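PDB 2QMA: diaminobutyrate-pyruvate transaminase and L-2,4-diaminobutyrate decarboxylase from Vibrio parahaemolyticus, which probably binds pyridoxal 5'-phosphate, here in its C-terminal decarboxylase-like domain, and as a full-length protein probably acts as a transaminase and carbon-carbon lyase. Local coordinates for residues A[36-41]-A[80-85]; A[126-130]-A[371-375]; A[269-274]-A[423-428]; A[277-282]-A[310-315]; A[441-445]-A[492-496]. The contacts are given in a common frame with arbitrary orientation. Residues are numbered along the deposited sequence.

Contact 1: residues A[36-41]-A[80-85]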
# COMPACT_ATOMS: atom_id res chain seq x y z
N SER A 36 -8.00 -1.44 -26.78
CA SER A 36 -7.91 -2.78 -27.34
C SER A 36 -7.34 -3.79 -26.34
O SER A 36 -7.83 -4.93 -26.25
CB SER A 36 -7.08 -2.74 -28.62
OG SER A 36 -7.00 -4.03 -29.20
N VAL A 37 -6.30 -3.38 -25.60
CA VAL A 37 -5.66 -4.25 -24.60
C VAL A 37 -6.57 -4.55 -23.38
O VAL A 37 -6.72 -5.70 -22.96
CB VAL A 37 -4.27 -3.65 -24.15
CG1 VAL A 37 -3.72 -4.36 -22.90
CG2 VAL A 37 -3.26 -3.67 -25.31
N MSE A 38 -7.19 -3.50 -22.87
CA MSE A 38 -8.11 -3.57 -21.75
C MSE A 38 -9.34 -4.39 -22.13
O MSE A 38 -9.76 -5.21 -21.34
CB MSE A 38 -8.50 -2.16 -21.32
CG MSE A 38 -7.34 -1.34 -20.75
SE MSE A 38 -6.06 -2.30 -19.62
CE MSE A 38 -4.41 -1.56 -20.40
N SER A 39 -9.90 -4.16 -23.32
CA SER A 39 -11.01 -4.98 -23.79
C SER A 39 -10.60 -6.47 -23.88
O SER A 39 -11.37 -7.35 -23.48
CB SER A 39 -11.57 -4.45 -25.12
OG SER A 39 -12.38 -3.29 -24.89
N HIS A 40 -9.40 -6.75 -24.41
CA HIS A 40 -8.80 -8.10 -24.40
C HIS A 40 -8.77 -8.69 -22.98
O HIS A 40 -9.18 -9.83 -22.76
CB HIS A 40 -7.38 -8.10 -24.98
CG HIS A 40 -6.85 -9.47 -25.25
ND1 HIS A 40 -7.07 -10.13 -26.44
CD2 HIS A 40 -6.15 -10.33 -24.47
CE1 HIS A 40 -6.52 -11.33 -26.39
NE2 HIS A 40 -5.95 -11.48 -25.20
N THR A 41 -8.28 -7.90 -22.03
CA THR A 41 -8.08 -8.35 -20.66
C THR A 41 -9.45 -8.61 -20.02
O THR A 41 -9.62 -9.60 -19.32
CB THR A 41 -7.30 -7.29 -19.83
OG1 THR A 41 -6.10 -6.93 -20.53
CG2 THR A 41 -6.91 -7.84 -18.47
N LEU A 80 1.67 -8.14 -25.91
CA LEU A 80 1.00 -7.98 -24.60
C LEU A 80 -0.24 -8.88 -24.52
O LEU A 80 -0.48 -9.51 -23.50
CB LEU A 80 0.65 -6.52 -24.33
CG LEU A 80 -0.08 -6.19 -23.01
CD1 LEU A 80 0.53 -6.96 -21.85
CD2 LEU A 80 -0.00 -4.70 -22.75
N LYS A 81 -1.02 -8.93 -25.58
CA LYS A 81 -2.22 -9.75 -25.55
C LYS A 81 -1.92 -11.24 -25.29
O LYS A 81 -2.68 -11.90 -24.59
CB LYS A 81 -3.06 -9.55 -26.82
CG LYS A 81 -3.83 -8.23 -26.86
CD LYS A 81 -4.44 -7.93 -28.23
CE LYS A 81 -4.99 -6.50 -28.25
NZ LYS A 81 -5.99 -6.32 -29.34
N SER A 82 -0.81 -11.76 -25.83
CA SER A 82 -0.47 -13.18 -25.56
C SER A 82 -0.03 -13.38 -24.10
O SER A 82 -0.34 -14.41 -23.49
CB SER A 82 0.51 -13.79 -26.59
OG SER A 82 1.83 -13.29 -26.48
N VAL A 83 0.67 -12.40 -23.54
CA VAL A 83 1.10 -12.44 -22.15
C VAL A 83 -0.13 -12.43 -21.24
O VAL A 83 -0.18 -13.16 -20.23
CB VAL A 83 2.01 -11.25 -21.80
CG1 VAL A 83 2.35 -11.28 -20.29
CG2 VAL A 83 3.33 -11.27 -22.66
N ILE A 84 -1.12 -11.60 -21.60
CA ILE A 84 -2.40 -11.56 -20.92
C ILE A 84 -3.06 -12.94 -20.98
O ILE A 84 -3.62 -13.40 -20.00
CB ILE A 84 -3.35 -10.49 -21.52
CG1 ILE A 84 -2.90 -9.08 -21.09
CG2 ILE A 84 -4.79 -10.71 -21.07
CD1 ILE A 84 -3.44 -7.97 -21.99
N ASP A 85 -3.00 -13.60 -22.15
CA ASP A 85 -3.61 -14.93 -22.33
C ASP A 85 -2.94 -15.93 -21.41
O ASP A 85 -3.61 -16.72 -20.76
CB ASP A 85 -3.40 -15.44 -23.77
CG ASP A 85 -4.30 -14.79 -24.78
OD1 ASP A 85 -5.30 -14.11 -24.42
OD2 ASP A 85 -3.98 -14.97 -25.99
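The two helical segments run nearly side by side in the same direction, their axes crossing at -17° with a closest approach of 10.1 Å. Val37 is level with Lys81 (CA to CA 6.6 Å) and Thr41 with Ile84 (CA to CA 6.5 Å). Along the inner seam, Val37 CG1 lies 3.7 Å from both Leu80 CD2 and Ile84 CD1, while Thr41 OG1, bonded back to Val37 O at 2.8 Å, approaches Ile84 CD1 to 3.2 Å. This parallel pair joins helix 32-51 to helix 80-92 in the N-terminal part of the decarboxylase chain, an arm that packs on the second subunit: Leu80 meets Met113 and Ile84 meets Met382 of that subunit. His40, pointing toward the other helix, buries 89 Å². Its NE2 donates to Asp85 OD1 (2.8 Å, 155°), a His-carboxylate hydrogen bond, and Lys81 CG sits 3.8 Å from the ring centroid, 16° off the normal, as a CH-pi contact. Lys81 NZ then donates to Ser36 OG at 2.5 Å.

Contact 2: residues A[126-130]-A[371-375]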
# COMPACT_ATOMS: atom_id res chain seq x y z
N ASN A 126 -2.97 6.85 -12.73
CA ASN A 126 -1.76 6.70 -11.93
C ASN A 126 -1.39 7.96 -11.14
O ASN A 126 -0.25 8.40 -11.17
CB ASN A 126 -0.58 6.20 -12.78
CG ASN A 126 0.55 5.65 -11.93
OD1 ASN A 126 0.31 4.93 -10.95
ND2 ASN A 126 1.80 6.02 -12.27
N GLN A 127 -2.37 8.52 -10.44
CA GLN A 127 -2.12 9.66 -9.54
C GLN A 127 -1.33 9.20 -8.33
O GLN A 127 -1.49 8.07 -7.87
CB GLN A 127 -3.43 10.32 -9.09
CG GLN A 127 -4.42 10.76 -10.24
CD GLN A 127 -3.87 11.88 -11.09
OE1 GLN A 127 -4.12 13.05 -10.82
NE2 GLN A 127 -3.11 11.53 -12.14
N SER A 128 -0.45 10.08 -7.87
CA SER A 128 0.30 9.90 -6.65
C SER A 128 -0.18 10.87 -5.57
O SER A 128 -0.05 12.09 -5.72
CB SER A 128 1.80 10.07 -6.97
OG SER A 128 2.55 9.72 -5.81
N MSE A 129 -0.70 10.32 -4.46
CA MSE A 129 -1.43 11.10 -3.46
C MSE A 129 -0.57 12.00 -2.60
O MSE A 129 -1.10 12.71 -1.78
CB MSE A 129 -2.22 10.17 -2.53
CG MSE A 129 -3.18 9.20 -3.32
SE MSE A 129 -4.43 10.19 -4.49
CE MSE A 129 -5.14 11.18 -3.05
N ASP A 130 0.74 11.99 -2.79
CA ASP A 130 1.57 12.76 -1.88
C ASP A 130 1.56 14.27 -2.14
O ASP A 130 1.93 15.06 -1.25
CB ASP A 130 3.00 12.23 -1.77
CG ASP A 130 3.58 11.79 -3.09
OD1 ASP A 130 2.86 11.12 -3.88
OD2 ASP A 130 4.78 12.06 -3.31
N THR A 371 4.77 7.86 1.09
CA THR A 371 4.97 8.98 0.18
C THR A 371 4.10 8.62 -1.01
O THR A 371 2.88 8.60 -0.90
CB THR A 371 6.46 9.15 -0.17
OG1 THR A 371 7.21 9.12 1.06
CG2 THR A 371 6.73 10.50 -0.90
N THR A 372 4.72 8.31 -2.14
CA THR A 372 4.01 7.70 -3.25
C THR A 372 2.85 6.83 -2.74
O THR A 372 3.05 5.73 -2.22
CB THR A 372 5.01 6.93 -4.14
OG1 THR A 372 5.89 6.14 -3.32
CG2 THR A 372 5.88 7.90 -4.87
N LYS A 373 1.63 7.35 -2.81
CA LYS A 373 0.51 6.49 -2.44
C LYS A 373 -0.62 6.56 -3.49
O LYS A 373 -0.75 7.56 -4.21
CB LYS A 373 0.11 6.50 -0.96
CG LYS A 373 -0.95 7.53 -0.43
CD LYS A 373 -1.66 6.99 0.78
CE LYS A 373 -3.16 7.46 0.83
NZ LYS A 373 -3.37 8.88 1.24
N ARG A 374 -1.33 5.44 -3.61
CA ARG A 374 -2.28 5.29 -4.69
C ARG A 374 -3.66 5.83 -4.32
O ARG A 374 -4.00 6.03 -3.14
CB ARG A 374 -2.30 3.86 -5.31
CG ARG A 374 -3.21 2.90 -4.70
CD ARG A 374 -2.90 1.43 -5.00
NE ARG A 374 -3.04 1.04 -6.41
CZ ARG A 374 -4.20 0.69 -7.00
NH1 ARG A 374 -4.20 0.34 -8.30
NH2 ARG A 374 -5.34 0.68 -6.32
N PHE A 375 -4.43 6.10 -5.37
CA PHE A 375 -5.73 6.77 -5.26
C PHE A 375 -6.83 5.75 -4.86
O PHE A 375 -7.87 5.63 -5.53
CB PHE A 375 -5.98 7.46 -6.64
CG PHE A 375 -7.25 8.33 -6.71
CD1 PHE A 375 -7.95 8.72 -5.56
CD2 PHE A 375 -7.69 8.80 -7.95
CE1 PHE A 375 -9.10 9.53 -5.65
CE2 PHE A 375 -8.84 9.61 -8.05
CZ PHE A 375 -9.54 9.97 -6.89
O HOH W 1 -3.12 6.01 -7.89
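Met129, a selenomethionine in this crystal, buries 92 Å² and lies at the middle of the contact. Its backbone N donates to Lys373 O (2.8 Å, 167°), the one direct hydrogen bond between the two irregular segments; Ser128 CA adds a CA-H...O contact of 3.5 Å to Lys373 O. The Met129 side chain curls over 371-375, Met129 CG 3.3 Å from Arg374 O and Met129 SE 3.8 Å from Phe375 CB. Relative to the Phe375 ring SE is oblique, a Met-aromatic contact. Here the loop between helices 113-125 and 136-152 meets the loop leading into helix 377-386, at the dimer interface of this PLP-dependent decarboxylase domain: Arg374 pairs with Glu119 of its own chain and with Glu119 of the second subunit. Lys373, with 59 Å² covered, packs its CG 3.6 Å from Met129 CB, while its NZ forms a salt bridge with Glu142 of helix 136-152. Phe375 buries 58 Å², and its side chain packs on Ala138 and Val141 of that helix. A water donates to Gln127 O (2.6 Å) and accepts from Phe375 N (2.8 Å).

Contact 3: residues A[269-274]-A[423-428]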
# COMPACT_ATOMS: atom_id res chain seq x y z
N THR A 269 -11.09 -11.27 15.04
CA THR A 269 -10.89 -12.03 13.79
C THR A 269 -11.70 -13.33 13.75
O THR A 269 -12.33 -13.63 12.73
CB THR A 269 -9.37 -12.29 13.48
OG1 THR A 269 -8.71 -11.04 13.31
CG2 THR A 269 -9.17 -13.14 12.19
N ASP A 270 -11.72 -14.06 14.87
CA ASP A 270 -12.41 -15.34 14.94
C ASP A 270 -13.89 -15.27 15.35
O ASP A 270 -14.75 -15.90 14.69
CB ASP A 270 -11.65 -16.32 15.84
CG ASP A 270 -10.29 -16.73 15.26
OD1 ASP A 270 -10.09 -16.76 14.00
OD2 ASP A 270 -9.38 -17.03 16.08
N HIS A 271 -14.17 -14.54 16.43
CA HIS A 271 -15.52 -14.43 16.97
C HIS A 271 -16.37 -13.33 16.33
O HIS A 271 -17.60 -13.41 16.32
CB HIS A 271 -15.49 -14.25 18.51
CG HIS A 271 -15.03 -15.49 19.23
ND1 HIS A 271 -15.90 -16.41 19.78
CD2 HIS A 271 -13.79 -15.97 19.46
CE1 HIS A 271 -15.22 -17.40 20.31
NE2 HIS A 271 -13.94 -17.16 20.14
N GLY A 272 -15.73 -12.27 15.84
CA GLY A 272 -16.51 -11.10 15.45
C GLY A 272 -17.05 -10.32 16.65
O GLY A 272 -17.95 -9.52 16.50
N ALA A 273 -16.51 -10.58 17.84
CA ALA A 273 -16.91 -9.88 19.06
C ALA A 273 -16.54 -8.37 18.99
O ALA A 273 -15.50 -8.00 18.40
CB ALA A 273 -16.20 -10.53 20.27
N ILE A 274 -17.39 -7.55 19.59
CA ILE A 274 -17.21 -6.10 19.68
C ILE A 274 -17.05 -5.73 21.15
O ILE A 274 -17.99 -5.87 21.96
CB ILE A 274 -18.34 -5.31 18.93
CG1 ILE A 274 -18.46 -5.80 17.48
CG2 ILE A 274 -18.02 -3.77 18.99
CD1 ILE A 274 -19.57 -5.06 16.62
N SER A 423 -21.29 -13.57 16.88
CA SER A 423 -21.41 -12.16 17.30
C SER A 423 -21.43 -11.23 16.10
O SER A 423 -21.89 -10.09 16.18
CB SER A 423 -20.26 -11.80 18.24
OG SER A 423 -20.30 -12.67 19.39
N LEU A 424 -20.96 -11.70 14.96
CA LEU A 424 -20.97 -10.86 13.78
C LEU A 424 -21.30 -11.73 12.57
O LEU A 424 -22.46 -12.14 12.42
CB LEU A 424 -19.64 -10.09 13.62
CG LEU A 424 -19.79 -8.63 13.14
CD1 LEU A 424 -18.57 -7.83 13.51
CD2 LEU A 424 -20.02 -8.57 11.61
N SER A 425 -20.32 -12.00 11.73
CA SER A 425 -20.58 -12.87 10.57
C SER A 425 -19.68 -14.11 10.50
O SER A 425 -19.56 -14.75 9.41
CB SER A 425 -20.58 -12.07 9.26
OG SER A 425 -19.26 -11.73 8.82
N THR A 426 -19.06 -14.47 11.63
CA THR A 426 -18.28 -15.71 11.70
C THR A 426 -19.08 -16.84 12.38
O THR A 426 -19.95 -16.60 13.26
CB THR A 426 -16.88 -15.54 12.42
OG1 THR A 426 -17.07 -15.25 13.82
CG2 THR A 426 -16.03 -14.46 11.77
N VAL A 427 -18.75 -18.07 12.00
CA VAL A 427 -19.32 -19.23 12.65
C VAL A 427 -18.18 -20.20 12.99
O VAL A 427 -17.37 -20.51 12.14
CB VAL A 427 -20.39 -19.91 11.76
CG1 VAL A 427 -20.92 -21.21 12.41
CG2 VAL A 427 -21.54 -18.96 11.50
N LEU A 428 -18.17 -20.68 14.23
CA LEU A 428 -17.12 -21.54 14.74
C LEU A 428 -17.72 -22.89 15.13
O LEU A 428 -18.65 -22.97 15.94
CB LEU A 428 -16.39 -20.88 15.93
CG LEU A 428 -15.69 -19.54 15.66
CD1 LEU A 428 -15.14 -18.87 16.92
CD2 LEU A 428 -14.55 -19.65 14.60
O HOH W 2 -19.77 -14.35 14.67
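Ser423 leads toward strand 426-431 of the C-terminal antiparallel sheet, set against the loop after strand 258-265 of the large mixed sheet, so the contact joins the two sheets of this PLP-dependent decarboxylase. Ser423 CB lies 3.7 Å from both His271 O and Gly272 O. Leu424 CB is 3.4 Å from Gly272 O. Gly272, at phi/psi 73/16, has no space for a side chain: an ideal CB would stand 2.6 Å from Leu424 CB. Ser425 CB points away from the loop, and its OG hydrogen-bonds with Tyr297 OH and Ile472 O. At Thr426, OG1 donates to Asp270 O at 2.6 Å, while the Asp270 carboxylate is held by Lys469. The neighbouring Thr269 has its side chain about 7 Å from that of Lys325, the predicted cofactor-attachment lysine. One water donates to His271 O (2.9 Å) and Thr426 O (2.7 Å) and accepts from Ser423 N (2.8 Å). Leu428 CD1 lies over the His271 ring face in a CH-pi contact, 3.7 Å from the centroid and 11° off its normal.

Contact 4: residues A[277-282]-A[310-315]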
# COMPACT_ATOMS: atom_id res chain seq x y z
N LEU A 277 -16.80 -0.58 23.82
CA LEU A 277 -16.01 0.58 23.44
C LEU A 277 -16.33 1.78 24.34
O LEU A 277 -15.46 2.57 24.63
CB LEU A 277 -16.32 0.93 21.98
CG LEU A 277 -15.92 -0.05 20.87
CD1 LEU A 277 -16.08 0.63 19.43
CD2 LEU A 277 -14.50 -0.64 21.13
N ASP A 278 -17.58 1.91 24.77
CA ASP A 278 -17.93 3.01 25.67
C ASP A 278 -17.25 2.93 27.02
O ASP A 278 -16.76 3.90 27.55
CB ASP A 278 -19.45 3.08 25.83
CG ASP A 278 -19.92 4.47 26.16
OD1 ASP A 278 -19.57 5.42 25.43
OD2 ASP A 278 -20.65 4.61 27.13
N PHE A 279 -17.21 1.74 27.60
CA PHE A 279 -16.47 1.58 28.88
C PHE A 279 -14.96 1.75 28.73
O PHE A 279 -14.29 2.33 29.59
CB PHE A 279 -16.75 0.21 29.52
CG PHE A 279 -16.15 0.06 30.86
CD1 PHE A 279 -16.81 0.57 31.98
CD2 PHE A 279 -14.92 -0.56 31.03
CE1 PHE A 279 -16.24 0.43 33.27
CE2 PHE A 279 -14.36 -0.71 32.27
CZ PHE A 279 -15.03 -0.21 33.42
N ILE A 280 -14.42 1.27 27.61
CA ILE A 280 -13.00 1.43 27.33
C ILE A 280 -12.73 2.95 27.23
O ILE A 280 -11.74 3.46 27.77
CB ILE A 280 -12.61 0.69 26.08
CG1 ILE A 280 -12.69 -0.82 26.38
CG2 ILE A 280 -11.16 1.04 25.64
CD1 ILE A 280 -12.48 -1.72 25.16
N ALA A 281 -13.65 3.68 26.60
CA ALA A 281 -13.50 5.13 26.44
C ALA A 281 -13.52 5.79 27.81
O ALA A 281 -12.79 6.78 28.07
CB ALA A 281 -14.58 5.73 25.47
N ASP A 282 -14.34 5.26 28.72
CA ASP A 282 -14.40 5.82 30.08
C ASP A 282 -13.14 5.51 30.84
O ASP A 282 -12.74 6.31 31.65
CB ASP A 282 -15.61 5.29 30.85
CG ASP A 282 -16.94 5.82 30.29
OD1 ASP A 282 -16.96 6.95 29.73
OD2 ASP A 282 -17.94 5.12 30.44
N LEU A 310 -21.43 -0.37 18.29
CA LEU A 310 -20.19 0.39 18.22
C LEU A 310 -20.25 1.61 19.15
O LEU A 310 -19.34 2.41 19.15
CB LEU A 310 -19.93 0.84 16.76
CG LEU A 310 -19.82 -0.20 15.65
CD1 LEU A 310 -19.57 0.46 14.30
CD2 LEU A 310 -18.62 -1.13 16.00
N LYS A 311 -21.32 1.74 19.95
CA LYS A 311 -21.45 2.87 20.89
C LYS A 311 -20.14 3.14 21.63
O LYS A 311 -19.59 2.24 22.22
CB LYS A 311 -22.60 2.62 21.90
CG LYS A 311 -22.81 3.84 22.83
CD LYS A 311 -23.29 5.04 21.96
CE LYS A 311 -23.43 6.31 22.77
NZ LYS A 311 -23.83 7.45 21.89
N GLY A 312 -19.63 4.37 21.60
CA GLY A 312 -18.29 4.64 22.17
C GLY A 312 -17.25 4.89 21.08
O GLY A 312 -16.28 5.62 21.27
N VAL A 313 -17.48 4.31 19.91
CA VAL A 313 -16.57 4.55 18.76
C VAL A 313 -16.47 6.04 18.49
O VAL A 313 -15.38 6.53 18.16
CB VAL A 313 -16.93 3.74 17.46
CG1 VAL A 313 -18.16 4.31 16.79
CG2 VAL A 313 -15.74 3.72 16.46
N GLU A 314 -17.56 6.79 18.67
CA GLU A 314 -17.47 8.24 18.38
C GLU A 314 -16.51 9.06 19.29
O GLU A 314 -16.21 10.22 18.99
CB GLU A 314 -18.86 8.91 18.39
CG GLU A 314 -19.52 9.09 19.78
CD GLU A 314 -19.89 7.79 20.55
OE1 GLU A 314 -19.98 6.65 19.93
OE2 GLU A 314 -20.17 7.95 21.78
N ARG A 315 -16.08 8.47 20.40
CA ARG A 315 -15.20 9.10 21.39
C ARG A 315 -13.72 8.70 21.25
O ARG A 315 -12.87 9.25 21.96
CB ARG A 315 -15.68 8.72 22.79
CG ARG A 315 -17.21 8.98 23.05
CD ARG A 315 -17.69 8.30 24.33
NE ARG A 315 -16.90 8.73 25.46
CZ ARG A 315 -16.84 8.11 26.62
NH1 ARG A 315 -16.08 8.63 27.57
NH2 ARG A 315 -17.49 6.95 26.83
O HOH W 3 -19.37 -0.46 22.07
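In a salt-bridge network, Arg315 joins two acidic residues one helical turn apart: its NH2 donates to Asp278 OD1 (2.9 Å, 152°) and to Asp282 OD1 (2.9 Å, 139°), and its NH1 also donates to Asp282 OD1 (2.9 Å, 143°). The spacing follows from their i, i+4 placement, while Ala281 CB lies over one face of the guanidinium, 3.4 Å from Arg315 NH2, and the two carboxylates meet its edge. A water links Leu277 N (3.1 Å) and Lys311 O (2.7 Å). The type II beta turn Leu310-Val313 brings the backbones close: Gly312, its third residue, has CA 3.9 Å from Asp278 CA, and an ideal CB would clash 2.3 Å from Asp278 N. Gly312 N donates to Glu314 OE1 at 2.8 Å. Farther in, Leu277 CD1 packs 3.8 Å from Val313 CB, both side chains resting on Val293 of strand 290-295. Helix 277-287 forms the beta-alpha-beta crossover between parallel neighbouring strands 258-265 and 290-295, and the turn leading to strand 318-322 packs on its start.

Contact 5: residues A[441-445]-A[492-496]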
# COMPACT_ATOMS: atom_id res chain seq x y z
N LEU A 441 -9.12 -34.89 12.90
CA LEU A 441 -10.10 -34.97 11.82
C LEU A 441 -10.34 -33.59 11.22
O LEU A 441 -10.27 -33.42 10.01
CB LEU A 441 -11.41 -35.58 12.33
CG LEU A 441 -12.67 -35.42 11.47
CD1 LEU A 441 -12.50 -36.19 10.16
CD2 LEU A 441 -13.94 -35.84 12.20
N ASN A 442 -10.59 -32.60 12.07
CA ASN A 442 -10.88 -31.26 11.58
C ASN A 442 -9.69 -30.54 10.94
O ASN A 442 -9.84 -29.80 9.96
CB ASN A 442 -11.56 -30.41 12.66
CG ASN A 442 -12.98 -30.85 12.90
OD1 ASN A 442 -13.90 -30.43 12.19
ND2 ASN A 442 -13.17 -31.71 13.91
N LYS A 443 -8.49 -30.78 11.47
CA LYS A 443 -7.29 -30.31 10.78
C LYS A 443 -7.14 -30.90 9.37
O LYS A 443 -6.87 -30.17 8.40
CB LYS A 443 -6.03 -30.62 11.60
CG LYS A 443 -5.83 -29.62 12.70
CD LYS A 443 -4.36 -29.33 12.90
CE LYS A 443 -3.85 -30.05 14.11
NZ LYS A 443 -4.64 -29.72 15.34
N ALA A 444 -7.34 -32.20 9.25
CA ALA A 444 -7.13 -32.87 8.00
C ALA A 444 -8.21 -32.43 6.99
O ALA A 444 -7.90 -32.12 5.85
CB ALA A 444 -7.10 -34.37 8.20
N LEU A 445 -9.46 -32.34 7.44
CA LEU A 445 -10.49 -31.96 6.49
C LEU A 445 -10.34 -30.51 6.00
O LEU A 445 -10.58 -30.24 4.82
CB LEU A 445 -11.90 -32.30 6.99
CG LEU A 445 -12.75 -31.39 7.84
CD1 LEU A 445 -13.28 -30.22 6.98
CD2 LEU A 445 -13.89 -32.23 8.41
N LEU A 492 -16.36 -35.15 3.15
CA LEU A 492 -14.91 -35.21 3.39
C LEU A 492 -14.61 -35.92 4.71
O LEU A 492 -13.76 -36.82 4.78
CB LEU A 492 -14.30 -33.80 3.42
CG LEU A 492 -14.00 -33.15 2.08
CD1 LEU A 492 -13.44 -31.76 2.31
CD2 LEU A 492 -12.98 -33.98 1.25
N ALA A 493 -15.33 -35.53 5.76
CA ALA A 493 -15.21 -36.11 7.09
C ALA A 493 -15.46 -37.62 7.11
O ALA A 493 -14.74 -38.36 7.78
CB ALA A 493 -16.14 -35.42 8.05
N VAL A 494 -16.47 -38.08 6.36
CA VAL A 494 -16.82 -39.50 6.26
C VAL A 494 -15.62 -40.32 5.73
O VAL A 494 -15.42 -41.50 6.08
CB VAL A 494 -18.09 -39.70 5.37
CG1 VAL A 494 -18.24 -41.12 4.88
CG2 VAL A 494 -19.35 -39.27 6.14
N GLU A 495 -14.83 -39.68 4.89
CA GLU A 495 -13.73 -40.34 4.24
C GLU A 495 -12.43 -40.29 5.04
O GLU A 495 -11.47 -40.97 4.70
CB GLU A 495 -13.56 -39.78 2.84
CG GLU A 495 -14.69 -40.18 1.84
CD GLU A 495 -14.95 -41.70 1.74
OE1 GLU A 495 -13.98 -42.48 1.69
OE2 GLU A 495 -16.12 -42.12 1.70
N LEU A 496 -12.43 -39.51 6.11
CA LEU A 496 -11.25 -39.28 6.93
C LEU A 496 -11.35 -39.95 8.28
O LEU A 496 -10.34 -40.07 8.96
CB LEU A 496 -11.04 -37.78 7.16
CG LEU A 496 -10.59 -37.03 5.91
CD1 LEU A 496 -10.63 -35.55 6.18
CD2 LEU A 496 -9.21 -37.47 5.47
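Leucine side chains and small alanines fit together here without any hydrogen bond across the gap, burying 266 Å² in all. The most prominent bump is Leu496, near the chain's C-terminal end, which buries 66 Å²: its CD1 enters the space between Ala444 and Leu445, 3.6 Å from Leu445 CB and 4.2 Å from Ala444 CB, while its CB receives Leu441 CD1 at 3.7 Å. In return, the low surface at Ala493 admits two leucines from the other helix, Leu445 CD2 at 3.9 Å and Leu441 CD1 at 4.3 Å from Ala493 CB. Helices 438-452 and 479-495 belong to the C-terminal alpha-beta region, which carries the four-stranded antiparallel sheet; the same leucines that meet helix 479-495, Leu441 and Leu445, also pack on Ala431 of strand 426-431. CA spacings of 6.6 Å for Leu441-Leu496 and 6.3 Å for Leu445-Leu492 set the register. At the latter pair, Leu492 CD1 reaches the backbone at Leu445 O, 4.1 Å away, and its side chain continues onto Ala449 and Arg452.

How the contacts relate
Contacts 1 and 2 lie toward the partner: both touch the second subunit, with centres 26 Å apart and nearest atoms about 11 Å apart. Contact 3 is on the opposite side of the chain's centre from each of them, and no other chain of the assembly touches contacts 3, 4 or 5. Contacts 3 and 4 are 19 Å apart between centres and meet directly, Ile274 CG2 to Leu310 CD2 at 4.0 Å; in sequence, contact 4 falls wholly between the two segments of contact 3. Contacts 2 and 3 alternate along the chain, their centres 34 Å apart. Contact 5 closes last, its helix 438-452 directly following strand 426-431, so contact 3 ties the mixed sheet to the C-terminal region that holds contact 5.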